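Local coordinates for solute-binding periplasmic protein of iron/siderophore ABC transporter (PDB 6B2Y), which probably binds chelated iron in the periplasm of Yersinia pestis and delivers it to an ABC transporter, and is captured here without that cargo, at residues I98-A101 with I106-I109; L65-S70 with K90-T95; G86-R89 with Q94-A97; L71-G74 with D79-V82. One frame throughout, in Å; residues are numbered along the deposited sequence.

Following the chain from the N terminus, the first segment in contact lies on helix 66-70, and contact 4 closes the short loop from its end to strand 81-85. The chain then runs through helix 87-91 into helix 93-102. Contact 2 brings the start of that helix back to helix 66-70, and the whole loop of contact 4 lies within its span. Contact 3 folds the two consecutive helices on each other and overlaps the end of contact 2 at Gln94 and Thr95. Contact 1 follows, turning the chain from helix 93-102 toward strand 111-112. Together they join these helices to one another beside the parallel sheet, of which 111-112 is an outer strand; Phe66 packs on both Phe88 and Tyr99.

Contact 1: I98-A101 with I106-I109; sequences IYKA and IDQI. With NA (sodium ion), chain C.
Ile106 lays its CG2 methyl against the start of the Lys100 side chain, 3.7 Å from Lys100 CB, while its CD1 reaches Tyr99 CB at 3.9 Å. This is a helix-to-strand connection of the alpha/beta N-terminal half: helix 93-102 ends, the chain makes a short 3-10 turn, and strand 111-112 follows at the edge of the parallel sheet. With CG1 anti to the backbone N (chi1 -165°), the Ile106 side chain extends toward the helix and splits its two branches between neighbouring helical residues. Leu78 and Trp84 also touch it.

Lys100 crosses Ile106 at about a right angle and runs on fully extended past it, bringing its ammonium group to Asp107. The salt bridge there is loose, 3.3 Å from Lys100 NZ to Asp107 OD1, and Lys100 CE lies just as near that oxygen. Both residues are exposed to solvent. The other carboxylate oxygen, OD2, has a firmer partner in the Tyr96 hydroxyl, one helical turn before Lys100.

Tyr99 turns its ring away from Ile106 toward the interior, where Phe66 meets it edge-to-face. A sodium ion lies in the ring plane at the hydroxyl edge, bound by Tyr99 OH at 2.6 Å and by a water whose oxygen is 2.9 Å from the sodium.

Contact 2: L65-S70 with K90-T95; sequences LFYAVS and KLDPQT
Tyr67 reaches across to Asp92, in the break between helix 87-91 and helix 93-102. Along 90-95, Lys90 and Leu91 finish the first helix; the Lys90 ammonium group bonds to the backbone oxygen of Thr115. Asp92 then leaves helical geometry and becomes the N-cap of the next helix. Its CG stands anti to the backbone N (chi1 -164°), which directs the carboxylate at the Tyr67 hydroxyl. Tyr67 OH donates to Asp92 OD2 at 2.4 Å, a distance shorter than usual and to be read with caution; the oxygen lies near the ring plane while ring and carboxylate planes are 61° apart. Pro93 opens helix 93-102, and Gln94 turns to Leu293 and Gln296. Thr95 N gives the capping bond, a weak one, to Asp92 OD1 at 3.3 Å; separately, Thr95 OG1 donates to Asp92 OD2 at 2.7 Å from above the carboxylate plane. Two hydroxyls thus converge on the buried OD2. A sodium ion lies about 5 Å from the nearest atom of the Tyr67 side chain. The contact pins the start of helix 93-102 to helix 66-70, with Phe88 of helix 87-91 packed against both Tyr67 and Thr95, and strands 58-60 and 132-136 backing Phe66, Leu65 and Val69.

Contact 3: G86-R89 with Q94-A97; sequences GDFR and QTYA
Tyr96 packs against both Arg89 and Phe88 of the preceding helix, the arginine over one ring face, and buries more surface here than any other residue. The aliphatic part of Arg89 lies alongside it, pointing the same way. Arg89 CG makes a CH-pi contact, 3.7 Å from the centroid of the Tyr96 ring and 15° off its normal. Arg89 CB touches nearer the rim, 3.6 Å from Tyr96 CD2. An extended start to the Arg89 chain keeps CB and CG against the ring; the bend at chi3 (82°) then turns the guanidinium almost perpendicular to it. One water joins the two polar ends: it accepts from Arg89 NH1 at 2.8 Å and donates to Tyr96 OH, also at 2.8 Å, lying in the guanidinium plane. Each end has a further partner, Ser119 for Arg89 and Asp107 for Tyr96, so the tyrosine hydroxyl links this helix pair to the turn after helix 93-102.

Phe88 meets both Thr95 and Tyr96. The Thr95 methyl approaches in the plane of the ring, 3.7 Å from Phe88 CE1 to Thr95 CG2, and Phe88 CE2 lies 3.9 Å from Tyr96 CD2. The two aromatic rings are set obliquely, their planes at 52° and centroids 6.0 Å apart. Phe66 and Trp84 add further aromatic contacts to Phe88. The whole consists of two consecutive helices, broken at Asp92, packed on each other after strand 81-85 in the alpha/beta N-terminal half of a periplasmic binding protein.

Contact 4: L71-G74 with D79-V82; sequences LLEG and DRIV
Glu73 and Arg80 are joined by a bidentate salt bridge across the loop that leads from helix 66-70 into strand 81-85, a helix-to-strand connection of the alpha/beta fold, leading into its parallel sheet. Of the charged bonds, one runs from Arg80 NE to Glu73 OE1 at 2.9 Å, nearly straight at 172°, and the other from Arg80 NH2 to Glu73 OE2 at 2.8 Å. The arginine presents its NE/NH2 side, one nitrogen to each oxygen, and both oxygens are met on their syn sides. The carboxylate and guanidinium planes are tilted by 27°, so the pair is slightly twisted. Glu73 bends at chi2 (-60°), folding its carboxylate over toward the arginine.

Further polar bonds fix the guanidinium from its other side: NH1 donates to the backbone oxygens of Val55 and Leu183. Arg185 stands close by; its like charge faces Arg80, and it makes only a long, weak ion pair with Glu73 OE2. Backbone bonds from Arg80 and Val82 to Ile58 place the second segment beside strand 58-60.

A water adds a second link between the segments, donating to Glu73 OE1 at 2.6 Å and accepting from Arg80 N at 3.0 Å, so that OE1 receives both this water and the NE proton.

Contact 1: I98-A101 with I106-I109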
loop_
_atom_site.group_PDB
_atom_site.type_symbol
_atom_site.label_atom_id
_atom_site.label_comp_id
_atom_site.label_asym_id
_atom_site.label_seq_id
_atom_site.Cartn_x
_atom_site.Cartn_y
_atom_site.Cartn_z
ATOM N N ILE A 98 -3.661 2.259 -16.620
ATOM C CA ILE A 98 -3.954 3.685 -16.659
ATOM C C ILE A 98 -2.715 4.467 -17.064
ATOM O O ILE A 98 -2.802 5.432 -17.834
ATOM C CB ILE A 98 -4.503 4.156 -15.301
ATOM C CG1 ILE A 98 -5.799 3.414 -14.974
ATOM C CG2 ILE A 98 -4.695 5.682 -15.301
ATOM C CD1 ILE A 98 -6.984 3.823 -15.836
ATOM N N TYR A 99 -1.543 4.065 -16.553
ATOM C CA TYR A 99 -0.288 4.695 -16.954
ATOM C C TYR A 99 0.044 4.403 -18.416
ATOM O O TYR A 99 0.526 5.284 -19.137
ATOM C CB TYR A 99 0.847 4.228 -16.048
ATOM C CG TYR A 99 0.928 5.048 -14.775
ATOM C CD1 TYR A 99 0.175 4.716 -13.657
ATOM C CD2 TYR A 99 1.722 6.178 -14.718
ATOM C CE1 TYR A 99 0.247 5.486 -12.495
ATOM C CE2 TYR A 99 1.799 6.954 -13.571
ATOM C CZ TYR A 99 1.061 6.601 -12.465
ATOM O OH TYR A 99 1.138 7.390 -11.329
ATOM N N LYS A 100 -0.192 3.169 -18.860
ATOM C CA LYS A 100 0.112 2.808 -20.247
ATOM C C LYS A 100 -0.681 3.666 -21.227
ATOM O O LYS A 100 -0.156 4.079 -22.271
ATOM C CB LYS A 100 -0.188 1.325 -20.470
ATOM C CG LYS A 100 0.086 0.832 -21.891
ATOM C CD LYS A 100 -0.069 -0.680 -21.986
ATOM C CE LYS A 100 0.337 -1.179 -23.374
ATOM N NZ LYS A 100 -0.072 -2.593 -23.598
ATOM N N ALA A 101 -1.941 3.955 -20.895
ATOM C CA ALA A 101 -2.787 4.755 -21.777
ATOM C C ALA A 101 -2.187 6.131 -22.017
ATOM O O ALA A 101 -2.214 6.645 -23.140
ATOM C CB ALA A 101 -4.185 4.871 -21.181
ATOM N N ILE A 106 5.866 2.891 -21.311
ATOM C CA ILE A 106 5.931 2.023 -20.137
ATOM C C ILE A 106 6.309 0.601 -20.527
ATOM O O ILE A 106 6.990 -0.095 -19.763
ATOM C CB ILE A 106 4.597 2.071 -19.359
ATOM C CG1 ILE A 106 4.777 1.483 -17.956
ATOM C CG2 ILE A 106 3.469 1.373 -20.137
ATOM C CD1 ILE A 106 3.547 1.555 -17.106
ATOM N N ASP A 107 5.922 0.157 -21.734
ATOM C CA ASP A 107 6.224 -1.208 -22.154
ATOM C C ASP A 107 7.702 -1.419 -22.440
ATOM O O ASP A 107 8.143 -2.569 -22.536
ATOM C CB ASP A 107 5.401 -1.586 -23.391
ATOM C CG ASP A 107 4.023 -2.142 -23.038
ATOM O OD1 ASP A 107 3.248 -2.412 -23.981
ATOM O OD2 ASP A 107 3.706 -2.315 -21.831
ATOM N N GLN A 108 8.476 -0.347 -22.577
ATOM C CA GLN A 108 9.905 -0.458 -22.815
ATOM C C GLN A 108 10.713 -0.613 -21.536
ATOM O O GLN A 108 11.911 -0.896 -21.607
ATOM C CB GLN A 108 10.394 0.763 -23.595
ATOM C CG GLN A 108 9.699 0.951 -24.939
ATOM C CD GLN A 108 9.760 -0.290 -25.806
ATOM O OE1 GLN A 108 10.842 -0.734 -26.194
ATOM N NE2 GLN A 108 8.594 -0.868 -26.108
ATOM N N ILE A 109 10.100 -0.454 -20.367
ATOM C CA ILE A 109 10.857 -0.607 -19.128
ATOM C C ILE A 109 11.083 -2.095 -18.891
ATOM O O ILE A 109 10.108 -2.864 -18.830
ATOM C CB ILE A 109 10.136 0.058 -17.943
ATOM C CG1 ILE A 109 9.918 1.549 -18.245
ATOM C CG2 ILE A 109 10.934 -0.148 -16.660
ATOM C CD1 ILE A 109 9.167 2.324 -17.178
HETATM NA NA NA C . 0.002 6.168 -9.370
HETATM O O HOH W 1 -2.762 5.384 -9.653
#

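Contact 2: L65-S70 with K90-T95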
loop_
_atom_site.group_PDB
_atom_site.type_symbol
_atom_site.label_atom_id
_atom_site.label_comp_id
_atom_site.label_asym_id
_atom_site.label_seq_id
_atom_site.Cartn_x
_atom_site.Cartn_y
_atom_site.Cartn_z
ATOM N N LEU A 65 7.182 -0.155 -5.387
ATOM C CA LEU A 65 7.817 1.080 -4.928
ATOM C C LEU A 65 7.610 2.216 -5.916
ATOM O O LEU A 65 7.894 3.374 -5.591
ATOM C CB LEU A 65 9.312 0.842 -4.672
ATOM C CG LEU A 65 9.522 0.026 -3.391
ATOM C CD1 LEU A 65 10.979 -0.392 -3.192
ATOM C CD2 LEU A 65 8.990 0.800 -2.166
ATOM N N PHE A 66 7.099 1.918 -7.112
ATOM C CA PHE A 66 6.719 2.971 -8.035
ATOM C C PHE A 66 5.719 3.936 -7.413
ATOM O O PHE A 66 5.757 5.135 -7.711
ATOM C CB PHE A 66 6.142 2.355 -9.309
ATOM C CG PHE A 66 5.540 3.367 -10.244
ATOM C CD1 PHE A 66 6.338 4.308 -10.870
ATOM C CD2 PHE A 66 4.173 3.383 -10.483
ATOM C CE1 PHE A 66 5.788 5.247 -11.724
ATOM C CE2 PHE A 66 3.621 4.322 -11.336
ATOM C CZ PHE A 66 4.437 5.255 -11.952
ATOM N N TYR A 67 4.823 3.453 -6.543
ATOM C CA TYR A 67 3.877 4.376 -5.915
ATOM C C TYR A 67 4.626 5.493 -5.204
ATOM O O TYR A 67 4.290 6.672 -5.350
ATOM C CB TYR A 67 2.969 3.659 -4.917
ATOM C CG TYR A 67 2.202 2.477 -5.443
ATOM C CD1 TYR A 67 1.513 2.521 -6.663
ATOM C CD2 TYR A 67 2.133 1.304 -4.692
ATOM C CE1 TYR A 67 0.801 1.410 -7.115
ATOM C CE2 TYR A 67 1.436 0.199 -5.143
ATOM C CZ TYR A 67 0.772 0.263 -6.355
ATOM O OH TYR A 67 0.081 -0.849 -6.766
ATOM N N ALA A 68 5.653 5.137 -4.433
ATOM C CA ALA A 68 6.387 6.150 -3.681
ATOM C C ALA A 68 7.157 7.070 -4.611
ATOM O O ALA A 68 7.155 8.295 -4.429
ATOM C CB ALA A 68 7.327 5.480 -2.675
ATOM N N VAL A 69 7.785 6.503 -5.642
ATOM C CA VAL A 69 8.577 7.309 -6.563
ATOM C C VAL A 69 7.682 8.235 -7.376
ATOM O O VAL A 69 8.065 9.379 -7.656
ATOM C CB VAL A 69 9.431 6.378 -7.447
ATOM C CG1 VAL A 69 10.062 7.139 -8.631
ATOM C CG2 VAL A 69 10.500 5.724 -6.611
ATOM N N SER A 70 6.465 7.790 -7.712
ATOM C CA SER A 70 5.542 8.626 -8.483
ATOM C C SER A 70 5.246 9.957 -7.795
ATOM O O SER A 70 4.988 10.960 -8.481
ATOM C CB SER A 70 4.237 7.873 -8.743
ATOM O OG SER A 70 3.413 7.821 -7.580
ATOM N N LYS A 90 2.416 -7.075 -12.791
ATOM C CA LYS A 90 1.760 -8.366 -12.621
ATOM C C LYS A 90 0.712 -8.356 -11.512
ATOM O O LYS A 90 -0.345 -8.994 -11.645
ATOM C CB LYS A 90 2.809 -9.436 -12.339
ATOM C CG LYS A 90 2.239 -10.835 -12.457
ATOM C CD LYS A 90 2.840 -11.777 -11.425
ATOM C CE LYS A 90 2.231 -13.170 -11.559
ATOM N NZ LYS A 90 3.094 -14.095 -12.340
ATOM N N LEU A 91 0.974 -7.641 -10.417
ATOM C CA LEU A 91 0.054 -7.637 -9.288
ATOM C C LEU A 91 -0.804 -6.383 -9.220
ATOM O O LEU A 91 -1.797 -6.371 -8.482
ATOM C CB LEU A 91 0.825 -7.822 -7.974
ATOM C CG LEU A 91 1.546 -9.166 -7.847
ATOM C CD1 LEU A 91 2.139 -9.341 -6.456
ATOM C CD2 LEU A 91 0.611 -10.329 -8.189
ATOM N N ASP A 92 -0.478 -5.342 -9.977
ATOM C CA ASP A 92 -1.348 -4.174 -10.118
ATOM C C ASP A 92 -1.558 -3.841 -11.593
ATOM O O ASP A 92 -1.273 -2.725 -12.034
ATOM C CB ASP A 92 -0.773 -2.969 -9.372
ATOM C CG ASP A 92 -1.802 -1.871 -9.173
ATOM O OD1 ASP A 92 -2.952 -2.055 -9.628
ATOM O OD2 ASP A 92 -1.471 -0.829 -8.551
ATOM N N PRO A 93 -2.102 -4.782 -12.377
ATOM C CA PRO A 93 -2.343 -4.499 -13.806
ATOM C C PRO A 93 -3.258 -3.316 -14.071
ATOM O O PRO A 93 -3.132 -2.670 -15.124
ATOM C CB PRO A 93 -2.980 -5.803 -14.313
ATOM C CG PRO A 93 -3.559 -6.448 -13.079
ATOM C CD PRO A 93 -2.559 -6.134 -12.007
ATOM N N GLN A 94 -4.203 -3.026 -13.172
ATOM C CA GLN A 94 -5.114 -1.916 -13.416
ATOM C C GLN A 94 -4.378 -0.583 -13.409
ATOM O O GLN A 94 -4.553 0.234 -14.319
ATOM C CB GLN A 94 -6.234 -1.919 -12.384
ATOM C CG GLN A 94 -7.054 -3.188 -12.396
ATOM C CD GLN A 94 -8.076 -3.174 -11.302
ATOM O OE1 GLN A 94 -8.838 -2.213 -11.177
ATOM N NE2 GLN A 94 -8.074 -4.209 -10.477
ATOM N N THR A 95 -3.574 -0.322 -12.372
ATOM C CA THR A 95 -2.800 0.915 -12.362
ATOM C C THR A 95 -1.852 0.969 -13.550
ATOM O O THR A 95 -1.705 2.017 -14.183
ATOM C CB THR A 95 -2.021 1.050 -11.052
ATOM O OG1 THR A 95 -2.937 0.988 -9.960
ATOM C CG2 THR A 95 -1.276 2.377 -11.002
#

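Contact 3: G86-R89 with Q94-A97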
loop_
_atom_site.group_PDB
_atom_site.type_symbol
_atom_site.label_atom_id
_atom_site.label_comp_id
_atom_site.label_asym_id
_atom_site.label_seq_id
_atom_site.Cartn_x
_atom_site.Cartn_y
_atom_site.Cartn_z
ATOM N N GLY A 86 8.758 -7.252 -11.086
ATOM C CA GLY A 86 7.516 -7.495 -11.811
ATOM C C GLY A 86 6.232 -7.224 -11.048
ATOM O O GLY A 86 5.157 -7.322 -11.652
ATOM N N ASP A 87 6.300 -6.880 -9.758
ATOM C CA ASP A 87 5.074 -6.781 -8.966
ATOM C C ASP A 87 4.122 -5.698 -9.466
ATOM O O ASP A 87 2.906 -5.811 -9.282
ATOM C CB ASP A 87 5.399 -6.501 -7.498
ATOM C CG ASP A 87 5.870 -7.731 -6.745
ATOM O OD1 ASP A 87 5.918 -8.836 -7.334
ATOM O OD2 ASP A 87 6.207 -7.581 -5.553
ATOM N N PHE A 88 4.638 -4.605 -10.024
ATOM C CA PHE A 88 3.729 -3.541 -10.427
ATOM C C PHE A 88 2.874 -3.980 -11.613
ATOM O O PHE A 88 1.640 -3.885 -11.580
ATOM C CB PHE A 88 4.505 -2.268 -10.766
ATOM C CG PHE A 88 3.632 -1.135 -11.243
ATOM C CD1 PHE A 88 2.603 -0.653 -10.450
ATOM C CD2 PHE A 88 3.861 -0.537 -12.481
ATOM C CE1 PHE A 88 1.798 0.389 -10.877
ATOM C CE2 PHE A 88 3.062 0.498 -12.919
ATOM C CZ PHE A 88 2.029 0.966 -12.121
ATOM N N ARG A 89 3.511 -4.479 -12.670
ATOM C CA ARG A 89 2.723 -4.889 -13.836
ATOM C C ARG A 89 1.869 -6.119 -13.537
ATOM O O ARG A 89 0.717 -6.207 -13.983
ATOM C CB ARG A 89 3.631 -5.169 -15.029
ATOM C CG ARG A 89 2.837 -5.414 -16.314
ATOM C CD ARG A 89 3.744 -5.844 -17.441
ATOM N NE ARG A 89 4.069 -7.265 -17.394
ATOM C CZ ARG A 89 5.132 -7.807 -17.980
ATOM N NH1 ARG A 89 5.995 -7.037 -18.642
ATOM N NH2 ARG A 89 5.346 -9.114 -17.893
ATOM N N GLN A 94 -4.203 -3.026 -13.172
ATOM C CA GLN A 94 -5.114 -1.916 -13.416
ATOM C C GLN A 94 -4.378 -0.583 -13.409
ATOM O O GLN A 94 -4.553 0.234 -14.319
ATOM C CB GLN A 94 -6.234 -1.919 -12.384
ATOM C CG GLN A 94 -7.054 -3.188 -12.396
ATOM C CD GLN A 94 -8.076 -3.174 -11.302
ATOM O OE1 GLN A 94 -8.838 -2.213 -11.177
ATOM N NE2 GLN A 94 -8.074 -4.209 -10.477
ATOM N N THR A 95 -3.574 -0.322 -12.372
ATOM C CA THR A 95 -2.800 0.915 -12.362
ATOM C C THR A 95 -1.852 0.969 -13.550
ATOM O O THR A 95 -1.705 2.017 -14.183
ATOM C CB THR A 95 -2.021 1.050 -11.052
ATOM O OG1 THR A 95 -2.937 0.988 -9.960
ATOM C CG2 THR A 95 -1.276 2.377 -11.002
ATOM N N TYR A 96 -1.213 -0.159 -13.872
ATOM C CA TYR A 96 -0.328 -0.206 -15.031
ATOM C C TYR A 96 -1.071 0.220 -16.298
ATOM O O TYR A 96 -0.535 0.979 -17.118
ATOM C CB TYR A 96 0.245 -1.614 -15.177
ATOM C CG TYR A 96 1.272 -1.779 -16.284
ATOM C CD1 TYR A 96 0.866 -1.933 -17.615
ATOM C CD2 TYR A 96 2.633 -1.802 -16.006
ATOM C CE1 TYR A 96 1.781 -2.096 -18.621
ATOM C CE2 TYR A 96 3.568 -1.964 -17.020
ATOM C CZ TYR A 96 3.123 -2.102 -18.334
ATOM O OH TYR A 96 4.019 -2.261 -19.368
ATOM N N ALA A 97 -2.322 -0.233 -16.446
ATOM C CA ALA A 97 -3.127 0.097 -17.625
ATOM C C ALA A 97 -3.365 1.598 -17.743
ATOM O O ALA A 97 -3.291 2.165 -18.842
ATOM C CB ALA A 97 -4.459 -0.650 -17.564
HETATM O O HOH W 2 5.912 -4.372 -19.564
#

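Contact 4: L71-G74 with D79-V82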
loop_
_atom_site.group_PDB
_atom_site.type_symbol
_atom_site.label_atom_id
_atom_site.label_comp_id
_atom_site.label_asym_id
_atom_site.label_seq_id
_atom_site.Cartn_x
_atom_site.Cartn_y
_atom_site.Cartn_z
ATOM N N LEU A 71 5.272 9.997 -6.451
ATOM C CA LEU A 71 4.981 11.238 -5.737
ATOM C C LEU A 71 6.065 12.292 -5.908
ATOM O O LEU A 71 5.827 13.459 -5.574
ATOM C CB LEU A 71 4.788 10.954 -4.242
ATOM C CG LEU A 71 3.609 10.030 -3.917
ATOM C CD1 LEU A 71 3.681 9.568 -2.463
ATOM C CD2 LEU A 71 2.266 10.702 -4.200
ATOM N N LEU A 72 7.241 11.921 -6.418
ATOM C CA LEU A 72 8.366 12.836 -6.537
ATOM C C LEU A 72 8.615 13.289 -7.963
ATOM O O LEU A 72 9.354 14.263 -8.166
ATOM C CB LEU A 72 9.652 12.182 -6.008
ATOM C CG LEU A 72 9.561 11.644 -4.583
ATOM C CD1 LEU A 72 10.851 10.945 -4.131
ATOM C CD2 LEU A 72 9.162 12.760 -3.619
ATOM N N GLU A 73 8.017 12.616 -8.944
ATOM C CA GLU A 73 8.398 12.745 -10.345
ATOM C C GLU A 73 7.500 13.680 -11.142
ATOM O O GLU A 73 7.762 13.889 -12.333
ATOM C CB GLU A 73 8.407 11.362 -10.995
ATOM C CG GLU A 73 9.489 10.468 -10.423
ATOM C CD GLU A 73 10.876 11.048 -10.606
ATOM O OE1 GLU A 73 11.573 10.632 -11.568
ATOM O OE2 GLU A 73 11.270 11.916 -9.783
ATOM N N GLY A 74 6.451 14.226 -10.526
ATOM C CA GLY A 74 5.619 15.216 -11.199
ATOM C C GLY A 74 4.961 14.668 -12.459
ATOM O O GLY A 74 4.371 13.579 -12.471
ATOM N N ASP A 79 10.175 8.693 -16.399
ATOM C CA ASP A 79 11.366 9.173 -17.095
ATOM C C ASP A 79 12.664 8.553 -16.571
ATOM O O ASP A 79 13.607 8.336 -17.344
ATOM C CB ASP A 79 11.410 10.696 -16.977
ATOM C CG ASP A 79 12.033 11.361 -18.167
ATOM O OD1 ASP A 79 11.268 11.797 -19.058
ATOM O OD2 ASP A 79 13.281 11.484 -18.187
ATOM N N ARG A 80 12.762 8.296 -15.264
ATOM C CA ARG A 80 14.015 7.833 -14.680
ATOM C C ARG A 80 13.998 6.362 -14.291
ATOM O O ARG A 80 14.961 5.891 -13.690
ATOM C CB ARG A 80 14.384 8.664 -13.447
ATOM C CG ARG A 80 14.560 10.127 -13.721
ATOM C CD ARG A 80 15.324 10.794 -12.585
ATOM N NE ARG A 80 14.445 11.080 -11.455
ATOM C CZ ARG A 80 14.878 11.508 -10.272
ATOM N NH1 ARG A 80 16.179 11.673 -10.067
ATOM N NH2 ARG A 80 14.004 11.749 -9.296
ATOM N N ILE A 81 12.930 5.633 -14.602
ATOM C CA ILE A 81 12.844 4.209 -14.285
ATOM C C ILE A 81 13.492 3.415 -15.411
ATOM O O ILE A 81 12.948 3.347 -16.514
ATOM C CB ILE A 81 11.395 3.754 -14.085
ATOM C CG1 ILE A 81 10.679 4.668 -13.097
ATOM C CG2 ILE A 81 11.383 2.310 -13.621
ATOM C CD1 ILE A 81 11.398 4.819 -11.793
ATOM N N VAL A 82 14.629 2.771 -15.128
ATOM C CA VAL A 82 15.306 1.969 -16.150
ATOM C C VAL A 82 15.095 0.474 -15.960
ATOM O O VAL A 82 15.647 -0.329 -16.731
ATOM C CB VAL A 82 16.812 2.296 -16.204
ATOM C CG1 VAL A 82 17.000 3.774 -16.505
ATOM C CG2 VAL A 82 17.490 1.903 -14.912
HETATM O O HOH W 3 10.859 8.559 -13.016
#